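Local coordinates for Oxidored_FMN domain-containing protein ([Pseudomonas] geniculata N1, PDB 6L6J) that probably acts as an amine oxidase on 6-hydroxypseudooxynicotine in nicotine breakdown, carrying flavin mononucleotide, a [4Fe-4S] cluster and a bound ADP, at residues 39-44 / 57-62; 352-355 / 359-362; 406-411 / 448-453. All coordinates share one frame; numbering follows the deposited sequence.

Contact 1 (39-44 / 57-62). With FMN (flavin mononucleotide), chain B.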
loop_
_atom_site.group_PDB
_atom_site.type_symbol
_atom_site.label_atom_id
_atom_site.label_comp_id
_atom_site.label_asym_id
_atom_site.label_seq_id
_atom_site.Cartn_x
_atom_site.Cartn_y
_atom_site.Cartn_z
ATOM N N GLU A 39 -14.821 -15.446 -0.431
ATOM C CA GLU A 39 -15.416 -14.930 0.831
ATOM C C GLU A 39 -14.588 -13.736 1.318
ATOM O O GLU A 39 -15.182 -12.752 1.843
ATOM C CB GLU A 39 -15.525 -16.059 1.851
ATOM C CG GLU A 39 -16.550 -17.117 1.466
ATOM C CD GLU A 39 -17.996 -16.683 1.652
ATOM O OE1 GLU A 39 -18.861 -17.143 0.855
ATOM O OE2 GLU A 39 -18.261 -15.884 2.594
ATOM N N GLU A 40 -13.271 -13.812 1.117
ATOM C CA GLU A 40 -12.302 -12.728 1.445
ATOM C C GLU A 40 -12.688 -11.478 0.628
ATOM O O GLU A 40 -12.923 -10.403 1.221
ATOM C CB GLU A 40 -10.871 -13.218 1.203
ATOM C CG GLU A 40 -10.563 -14.527 1.912
ATOM C CD GLU A 40 -9.098 -14.926 2.040
ATOM O OE1 GLU A 40 -8.234 -14.307 1.363
ATOM O OE2 GLU A 40 -8.829 -15.903 2.784
ATOM N N MET A 41 -12.772 -11.634 -0.690
ATOM C CA MET A 41 -13.185 -10.590 -1.656
ATOM C C MET A 41 -14.545 -9.991 -1.257
ATOM O O MET A 41 -14.631 -8.768 -1.103
ATOM C CB MET A 41 -13.264 -11.240 -3.033
ATOM C CG MET A 41 -13.700 -10.322 -4.125
ATOM S SD MET A 41 -13.404 -11.200 -5.675
ATOM C CE MET A 41 -11.654 -10.875 -5.858
ATOM N N ILE A 42 -15.561 -10.837 -1.063
ATOM C CA ILE A 42 -16.936 -10.441 -0.645
ATOM C C ILE A 42 -16.840 -9.580 0.621
ATOM O O ILE A 42 -17.237 -8.423 0.551
ATOM C CB ILE A 42 -17.847 -11.680 -0.494
ATOM C CG1 ILE A 42 -18.346 -12.172 -1.854
ATOM C CG2 ILE A 42 -19.013 -11.431 0.441
ATOM C CD1 ILE A 42 -18.854 -13.616 -1.849
ATOM N N ALA A 43 -16.324 -10.115 1.722
ATOM C CA ALA A 43 -16.211 -9.430 3.040
ATOM C C ALA A 43 -15.382 -8.136 2.890
ATOM O O ALA A 43 -15.723 -7.104 3.505
ATOM C CB ALA A 43 -15.590 -10.376 4.056
ATOM N N PHE A 44 -14.312 -8.179 2.099
ATOM C CA PHE A 44 -13.456 -6.999 1.846
ATOM C C PHE A 44 -14.326 -5.909 1.237
ATOM O O PHE A 44 -14.421 -4.860 1.840
ATOM C CB PHE A 44 -12.249 -7.317 0.955
ATOM C CG PHE A 44 -11.308 -6.146 0.838
ATOM C CD1 PHE A 44 -10.317 -5.930 1.793
ATOM C CD2 PHE A 44 -11.447 -5.221 -0.196
ATOM C CE1 PHE A 44 -9.478 -4.825 1.712
ATOM C CE2 PHE A 44 -10.613 -4.112 -0.272
ATOM C CZ PHE A 44 -9.632 -3.918 0.683
ATOM N N CYS A 57 -15.210 -0.873 -6.757
ATOM C CA CYS A 57 -14.700 -1.455 -8.023
ATOM C C CYS A 57 -13.896 -2.716 -7.718
ATOM O O CYS A 57 -13.122 -2.752 -6.720
ATOM C CB CYS A 57 -13.826 -0.474 -8.793
ATOM S SG CYS A 57 -14.725 0.734 -9.801
ATOM N N LEU A 58 -14.051 -3.722 -8.572
ATOM C CA LEU A 58 -13.184 -4.929 -8.555
ATOM C C LEU A 58 -11.955 -4.613 -9.385
ATOM O O LEU A 58 -12.076 -3.794 -10.328
ATOM C CB LEU A 58 -13.948 -6.155 -9.053
ATOM C CG LEU A 58 -14.333 -7.122 -7.940
ATOM C CD1 LEU A 58 -14.992 -6.391 -6.781
ATOM C CD2 LEU A 58 -15.234 -8.237 -8.470
ATOM N N GLU A 59 -10.835 -5.216 -8.974
ATOM C CA GLU A 59 -9.468 -5.027 -9.521
ATOM C C GLU A 59 -9.397 -5.638 -10.930
ATOM O O GLU A 59 -10.461 -6.065 -11.463
ATOM C CB GLU A 59 -8.447 -5.675 -8.581
ATOM C CG GLU A 59 -8.560 -7.196 -8.468
ATOM C CD GLU A 59 -9.176 -7.730 -7.173
ATOM O OE1 GLU A 59 -10.237 -7.194 -6.765
ATOM O OE2 GLU A 59 -8.611 -8.709 -6.573
ATOM N N GLU A 60 -8.190 -5.689 -11.506
ATOM C CA GLU A 60 -7.947 -6.224 -12.875
ATOM C C GLU A 60 -8.654 -7.576 -13.007
ATOM O O GLU A 60 -8.288 -8.499 -12.309
ATOM C CB GLU A 60 -6.457 -6.279 -13.215
ATOM C CG GLU A 60 -5.574 -6.993 -12.203
ATOM C CD GLU A 60 -4.148 -7.169 -12.707
ATOM O OE1 GLU A 60 -3.729 -6.396 -13.638
ATOM O OE2 GLU A 60 -3.458 -8.079 -12.190
ATOM N N THR A 61 -9.702 -7.641 -13.821
ATOM C CA THR A 61 -10.550 -8.847 -13.989
ATOM C C THR A 61 -10.251 -9.463 -15.358
ATOM O O THR A 61 -10.637 -8.858 -16.380
ATOM C CB THR A 61 -12.019 -8.475 -13.797
ATOM O OG1 THR A 61 -12.092 -8.055 -12.436
ATOM C CG2 THR A 61 -12.972 -9.609 -14.098
ATOM N N MET A 62 -9.567 -10.597 -15.379
ATOM C CA MET A 62 -8.914 -11.112 -16.605
ATOM C C MET A 62 -9.980 -11.516 -17.623
ATOM O O MET A 62 -10.867 -12.323 -17.262
ATOM C CB MET A 62 -8.025 -12.309 -16.262
ATOM C CG MET A 62 -6.914 -11.927 -15.300
ATOM S SD MET A 62 -5.817 -10.687 -16.015
ATOM C CE MET A 62 -6.320 -9.191 -15.199
HETATM N N1 FMN B . -4.942 -0.024 -10.109
HETATM C C2 FMN B . -5.503 -0.749 -11.130
HETATM O O2 FMN B . -5.840 -0.135 -12.147
HETATM N N3 FMN B . -5.745 -2.066 -11.092
HETATM C C4 FMN B . -5.433 -2.790 -10.003
HETATM O O4 FMN B . -5.651 -3.999 -9.971
HETATM C C4A FMN B . -4.791 -2.100 -8.850
HETATM N N5 FMN B . -4.446 -2.773 -7.725
HETATM C C5A FMN B . -3.938 -2.087 -6.676
HETATM C C6 FMN B . -3.652 -2.759 -5.491
HETATM C C7 FMN B . -3.152 -2.047 -4.419
HETATM C C7M FMN B . -2.794 -2.789 -3.189
HETATM C C8 FMN B . -2.953 -0.595 -4.500
HETATM C C8M FMN B . -2.377 0.190 -3.360
HETATM C C9 FMN B . -3.232 0.083 -5.657
HETATM C C9A FMN B . -3.732 -0.596 -6.758
HETATM N N10 FMN B . -4.069 0.087 -7.935
HETATM C C10 FMN B . -4.593 -0.642 -8.975
HETATM C "C1'" FMN B . -3.895 1.567 -8.089
HETATM C "C2'" FMN B . -5.049 2.311 -7.443
HETATM O "O2'" FMN B . -6.207 2.016 -8.202
HETATM C "C3'" FMN B . -4.849 3.796 -7.424
HETATM O "O3'" FMN B . -4.831 4.275 -8.769
HETATM C "C4'" FMN B . -3.577 4.251 -6.709
HETATM O "O4'" FMN B . -3.407 3.514 -5.475
HETATM C "C5'" FMN B . -3.591 5.753 -6.458
HETATM O "O5'" FMN B . -4.691 6.051 -5.615
HETATM P P FMN B . -4.495 6.158 -4.011
HETATM O O1P FMN B . -3.554 7.320 -3.786
HETATM O O2P FMN B . -5.895 6.387 -3.537
HETATM O O3P FMN B . -3.919 4.820 -3.587
#

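Contact 2 (352-355 / 359-362). With SF4 (iron/sulfur cluster), chain C.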
loop_
_atom_site.group_PDB
_atom_site.type_symbol
_atom_site.label_atom_id
_atom_site.label_comp_id
_atom_site.label_asym_id
_atom_site.label_seq_id
_atom_site.Cartn_x
_atom_site.Cartn_y
_atom_site.Cartn_z
ATOM N N ALA A 352 2.865 -4.084 -0.902
ATOM C CA ALA A 352 3.966 -5.053 -0.704
ATOM C C ALA A 352 3.390 -6.467 -0.749
ATOM O O ALA A 352 3.925 -7.310 -1.501
ATOM C CB ALA A 352 4.702 -4.779 0.589
ATOM N N GLU A 353 2.337 -6.721 0.032
ATOM C CA GLU A 353 1.739 -8.073 0.103
ATOM C C GLU A 353 1.288 -8.406 -1.310
ATOM O O GLU A 353 1.731 -9.421 -1.854
ATOM C CB GLU A 353 0.602 -8.108 1.125
ATOM C CG GLU A 353 1.069 -7.966 2.563
ATOM C CD GLU A 353 2.157 -8.950 2.960
ATOM O OE1 GLU A 353 3.013 -8.565 3.782
ATOM O OE2 GLU A 353 2.169 -10.098 2.419
ATOM N N VAL A 354 0.518 -7.505 -1.913
ATOM C CA VAL A 354 -0.073 -7.722 -3.270
ATOM C C VAL A 354 1.060 -8.016 -4.264
ATOM O O VAL A 354 0.878 -8.905 -5.130
ATOM C CB VAL A 354 -0.977 -6.563 -3.712
ATOM C CG1 VAL A 354 -1.443 -6.710 -5.153
ATOM C CG2 VAL A 354 -2.162 -6.428 -2.772
ATOM N N MET A 355 2.235 -7.411 -4.111
ATOM C CA MET A 355 3.290 -7.703 -5.111
ATOM C C MET A 355 4.134 -8.915 -4.772
ATOM O O MET A 355 4.882 -9.322 -5.654
ATOM C CB MET A 355 4.176 -6.507 -5.448
ATOM C CG MET A 355 3.977 -6.233 -6.903
ATOM S SD MET A 355 4.912 -4.951 -7.495
ATOM C CE MET A 355 6.137 -5.837 -8.467
ATOM N N ARG A 359 -2.490 -12.147 0.115
ATOM C CA ARG A 359 -3.598 -11.391 0.785
ATOM C C ARG A 359 -3.110 -9.999 1.232
ATOM O O ARG A 359 -2.037 -9.910 1.859
ATOM C CB ARG A 359 -4.121 -12.184 1.998
ATOM C CG ARG A 359 -5.509 -11.775 2.469
ATOM C CD ARG A 359 -6.154 -12.770 3.415
ATOM N NE ARG A 359 -5.772 -12.543 4.808
ATOM C CZ ARG A 359 -4.862 -13.243 5.495
ATOM N NH1 ARG A 359 -4.191 -14.237 4.945
ATOM N NH2 ARG A 359 -4.621 -12.946 6.752
ATOM N N ILE A 360 -3.891 -8.968 0.931
ATOM C CA ILE A 360 -3.626 -7.532 1.268
ATOM C C ILE A 360 -3.688 -7.322 2.789
ATOM O O ILE A 360 -4.429 -8.033 3.460
ATOM C CB ILE A 360 -4.613 -6.609 0.522
ATOM C CG1 ILE A 360 -4.293 -5.119 0.731
ATOM C CG2 ILE A 360 -6.049 -6.915 0.918
ATOM C CD1 ILE A 360 -5.061 -4.189 -0.180
ATOM N N ARG A 361 -2.901 -6.383 3.304
ATOM C CA ARG A 361 -2.961 -5.903 4.714
ATOM C C ARG A 361 -2.794 -4.381 4.712
ATOM O O ARG A 361 -2.368 -3.851 3.677
ATOM C CB ARG A 361 -1.861 -6.535 5.577
ATOM C CG ARG A 361 -0.490 -5.890 5.403
ATOM C CD ARG A 361 0.625 -6.789 5.877
ATOM N NE ARG A 361 0.578 -6.986 7.321
ATOM C CZ ARG A 361 1.361 -7.826 7.987
ATOM N NH1 ARG A 361 2.243 -8.566 7.330
ATOM N NH2 ARG A 361 1.247 -7.938 9.303
ATOM N N CYS A 362 -3.051 -3.732 5.849
ATOM C CA CYS A 362 -2.908 -2.260 6.042
ATOM C C CYS A 362 -2.290 -1.964 7.412
ATOM O O CYS A 362 -2.761 -2.498 8.425
ATOM C CB CYS A 362 -4.245 -1.541 5.923
ATOM S SG CYS A 362 -4.137 0.251 6.176
HETATM FE FE1 SF4 C . 0.016 2.011 4.515
HETATM FE FE2 SF4 C . -2.328 3.511 3.332
HETATM FE FE3 SF4 C . -2.765 1.034 4.944
HETATM FE FE4 SF4 C . -1.608 0.853 2.160
HETATM S S1 SF4 C . -3.331 1.672 2.981
HETATM S S2 SF4 C . -0.993 0.204 4.100
HETATM S S3 SF4 C . -0.550 2.637 2.528
HETATM S S4 SF4 C . -1.787 2.836 5.278
#

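Contact 3 (406-411 / 448-453)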
loop_
_atom_site.group_PDB
_atom_site.type_symbol
_atom_site.label_atom_id
_atom_site.label_comp_id
_atom_site.label_asym_id
_atom_site.label_seq_id
_atom_site.Cartn_x
_atom_site.Cartn_y
_atom_site.Cartn_z
ATOM N N THR A 406 -8.299 -0.954 21.003
ATOM C CA THR A 406 -9.233 -2.073 20.684
ATOM C C THR A 406 -10.017 -2.482 21.939
ATOM O O THR A 406 -11.255 -2.530 21.872
ATOM C CB THR A 406 -8.505 -3.264 20.050
ATOM O OG1 THR A 406 -7.829 -2.812 18.876
ATOM C CG2 THR A 406 -9.449 -4.385 19.679
ATOM N N LEU A 407 -9.318 -2.718 23.049
ATOM C CA LEU A 407 -9.948 -3.056 24.357
ATOM C C LEU A 407 -10.872 -1.905 24.797
ATOM O O LEU A 407 -12.040 -2.181 25.134
ATOM C CB LEU A 407 -8.836 -3.336 25.378
ATOM C CG LEU A 407 -7.936 -4.528 25.052
ATOM C CD1 LEU A 407 -6.696 -4.524 25.923
ATOM C CD2 LEU A 407 -8.694 -5.837 25.201
ATOM N N ALA A 408 -10.384 -0.657 24.763
ATOM C CA ALA A 408 -11.170 0.553 25.119
ATOM C C ALA A 408 -12.515 0.520 24.385
ATOM O O ALA A 408 -13.543 0.732 25.063
ATOM C CB ALA A 408 -10.411 1.820 24.810
ATOM N N LYS A 409 -12.497 0.249 23.070
ATOM C CA LYS A 409 -13.687 0.308 22.170
ATOM C C LYS A 409 -14.698 -0.765 22.568
ATOM O O LYS A 409 -15.893 -0.484 22.495
ATOM C CB LYS A 409 -13.314 0.075 20.705
ATOM C CG LYS A 409 -12.536 1.198 20.034
ATOM C CD LYS A 409 -13.070 1.574 18.672
ATOM C CE LYS A 409 -13.056 0.426 17.692
ATOM N NZ LYS A 409 -13.232 0.913 16.304
ATOM N N ARG A 410 -14.221 -1.953 22.949
ATOM C CA ARG A 410 -15.072 -3.094 23.386
ATOM C C ARG A 410 -15.754 -2.740 24.705
ATOM O O ARG A 410 -16.830 -3.318 24.970
ATOM C CB ARG A 410 -14.246 -4.370 23.559
ATOM C CG ARG A 410 -13.615 -4.890 22.278
ATOM C CD ARG A 410 -12.902 -6.204 22.509
ATOM N NE ARG A 410 -13.854 -7.225 22.905
ATOM C CZ ARG A 410 -13.548 -8.410 23.411
ATOM N NH1 ARG A 410 -12.282 -8.760 23.586
ATOM N NH2 ARG A 410 -14.529 -9.240 23.742
ATOM N N GLY A 411 -15.124 -1.865 25.495
ATOM C CA GLY A 411 -15.698 -1.231 26.701
ATOM C C GLY A 411 -14.929 -1.569 27.977
ATOM O O GLY A 411 -15.395 -1.138 29.057
ATOM N N GLY A 448 -5.503 10.313 19.743
ATOM C CA GLY A 448 -6.661 11.215 19.638
ATOM C C GLY A 448 -7.974 10.518 19.946
ATOM O O GLY A 448 -8.863 11.153 20.522
ATOM N N GLN A 449 -8.092 9.246 19.581
ATOM C CA GLN A 449 -9.266 8.397 19.902
ATOM C C GLN A 449 -9.232 7.972 21.371
ATOM O O GLN A 449 -10.303 7.972 21.993
ATOM C CB GLN A 449 -9.278 7.180 18.986
ATOM C CG GLN A 449 -9.535 7.554 17.536
ATOM C CD GLN A 449 -10.926 8.085 17.386
ATOM O OE1 GLN A 449 -11.868 7.500 17.916
ATOM N NE2 GLN A 449 -11.059 9.198 16.683
ATOM N N LEU A 450 -8.058 7.601 21.890
ATOM C CA LEU A 450 -7.911 7.034 23.264
ATOM C C LEU A 450 -8.250 8.083 24.327
ATOM O O LEU A 450 -9.019 7.761 25.241
ATOM C CB LEU A 450 -6.490 6.489 23.467
ATOM C CG LEU A 450 -6.281 5.040 23.025
ATOM C CD1 LEU A 450 -4.806 4.698 22.931
ATOM C CD2 LEU A 450 -6.974 4.069 23.962
ATOM N N GLN A 451 -7.721 9.296 24.193
ATOM C CA GLN A 451 -7.677 10.314 25.284
ATOM C C GLN A 451 -9.053 10.956 25.530
ATOM O O GLN A 451 -9.141 11.728 26.503
ATOM C CB GLN A 451 -6.603 11.362 24.971
ATOM C CG GLN A 451 -6.906 12.212 23.744
ATOM C CD GLN A 451 -5.721 13.045 23.334
ATOM O OE1 GLN A 451 -4.655 12.985 23.954
ATOM N NE2 GLN A 451 -5.906 13.817 22.275
ATOM N N THR A 452 -10.069 10.635 24.708
ATOM C CA THR A 452 -11.474 11.136 24.806
ATOM C C THR A 452 -12.412 10.030 25.322
ATOM O O THR A 452 -13.661 10.177 25.184
ATOM C CB THR A 452 -11.963 11.666 23.449
ATOM O OG1 THR A 452 -11.876 10.605 22.500
ATOM C CG2 THR A 452 -11.175 12.865 22.967
ATOM N N MET A 453 -11.848 8.959 25.893
ATOM C CA MET A 453 -12.606 7.772 26.385
ATOM C C MET A 453 -12.423 7.677 27.892
ATOM O O MET A 453 -11.295 7.581 28.367
ATOM C CB MET A 453 -12.102 6.478 25.740
ATOM C CG MET A 453 -12.112 6.517 24.229
ATOM S SD MET A 453 -11.604 4.959 23.473
ATOM C CE MET A 453 -12.675 4.931 22.037
#

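Contact 1 (39-44 / 57-62)
In the beta-alpha-beta unit at the start of the eight-stranded TIM barrel, Met41 of helix 38-51 reaches across to Leu58 and Glu59 of strand 55-62, the second strand of the barrel. The Met41 chain runs out from the helix, its CG opposite the backbone N (chi1 179°), and bends only at its end. The sulfur SD passes Leu58 CD2 at 4.5 Å, and the terminal methyl CE lies beside the Glu59 carboxylate, 3.8 Å from Glu59 OE2. This last approach is packing against a charged group whose polar partners are others: OE1 makes a salt bridge to Arg45, one turn further along the same helix, and OE2 a weak hydrogen bond to Thr31. On the far side of the residue the strand faces the flavin. Glu59 CB sits 3.5 Å from O4 of FMN, and the backbone N of Glu60 gives the same O4 a weak, nearly straight hydrogen bond of 3.4 Å (N-H...O angle 166°). Glu60, an observed FMN-binding residue, has its OE2 hydrogen-bonded to His69. Backbone bonds from Leu58 and Thr61 join this strand to strand 99-105. Where the chain passes the flavin, Thr61 OG1 donates to Glu59 O at 2.8 Å, tilted 25° from the carbonyl plane.

Contact 2 (352-355 / 359-362)
A chi2 of -53° folds the Glu353 chain over, and Arg361, whose CG sits between its own backbone nitrogen and carbonyl carbon (chi1 79°), sends its side chain across it. The aliphatic parts meet first: Glu353 CG lies 3.5 Å from Arg361 CD. Beyond them Glu353 OE1 comes to the edge of the guanidinium, near its plane, and forms a long salt bridge of 3.6 Å to Arg361 NH1. The two planes stand 56° apart, and OE1 is the carboxylate oxygen that faces the arginine; OE2 has a weak hydrogen bond to Ser358, and Arg361 NH2 a weak one to Gln655. At its root the glutamate rests on the returning chain, with CB 3.3 Å from Arg359 O. With an alanine here instead of Glu353, Arg361 would probably lose this carboxylate and have a gap opened alongside its CD, its guanidinium freer to turn. Next to this pair in the sequence, Val354 and Ile360 lie side by side, pointing the same way, with Val354 CG2 4.1 Å from Ile360 CB; both touch FMN.

The tight reversal after helix 349-355 thereby brings the chain to Cys362, whose SG binds FE3 of the iron-sulfur cluster at 2.0 Å, while Cys344, Cys347 and Cys350 complete the set of cysteine ligands. The chemistry divides along the chain. At the partly exposed end the attraction is a single long salt bridge and is probably modest, whereas the apolar pair borders the flavin and the thiolate ligand holds the cluster close by, consistent with electron transfer between the two cofactors as in related iron-sulfur flavoproteins.

Contact 3 (406-411 / 448-453)
Ala408 meets Met453 and Leu450 without any ring, amide or guanidinium face between them: no flat group takes part, and a methyl packs against a thioether and a branched alkyl end. Ala408 CB points at the opposing segment and lies 3.6 Å from Met453 SD. A second neighbour of the same methyl is Leu450 CD2, at 4.2 Å, so the methyl faces the notch between the two larger side chains. Met453 gets there because its CG stands beside its own backbone nitrogen (chi1 -55°) and the chain then extends to the sulfur; past SD, its methyl CE reaches Lys409 CG at 4.2 Å. The lysine's charged end goes to another partner, NZ bonding to Glu379 O. In the Rossmann-like domain, helix 398-410 follows strand 390-394, the middle strand of the five-stranded parallel sheet, and helix 441-450 leads into the edge strand 456-459, on which Ala408 and Leu450 both rest through Val456. A type I turn from Leu450 to Met453, with Met453 N bonded to Leu450 O at 3.1 Å, swings the methionine round toward helix 398-410. Thr452 OG1 adds a weak bond to Gln449 O. Helix 398-410 itself finishes in a Schellman motif at Gly411, which has positive phi and whose N bonds to Leu407 O at 3.1 Å, while Ala408 O accepts a hydrogen bond from Asn455 ND2.

Overall arrangement
Contacts 1 and 2 adjoin each other, their centres 14 Å apart, and both border the flavin. Helix 38-51 serves the two: Phe44 CE1 packs on Ile360 CG2 at 4.1 Å, and Glu40 OE1 packs 3.3 Å from Arg359 CD, while the guanidinium of Arg359 pairs with Glu370. Thr31 is a further tie, bonded to Glu59 of contact 1 (weakly) and to the backbone of Ile360 in contact 2. Contact 2 alone carries a ligand of the iron-sulfur cluster. Contact 3 stands apart in the Rossmann-like domain, its centre 32 Å from that of contact 1 and 27 Å from that of contact 2; its Leu450 side chain is about 12 Å from the bound ADP.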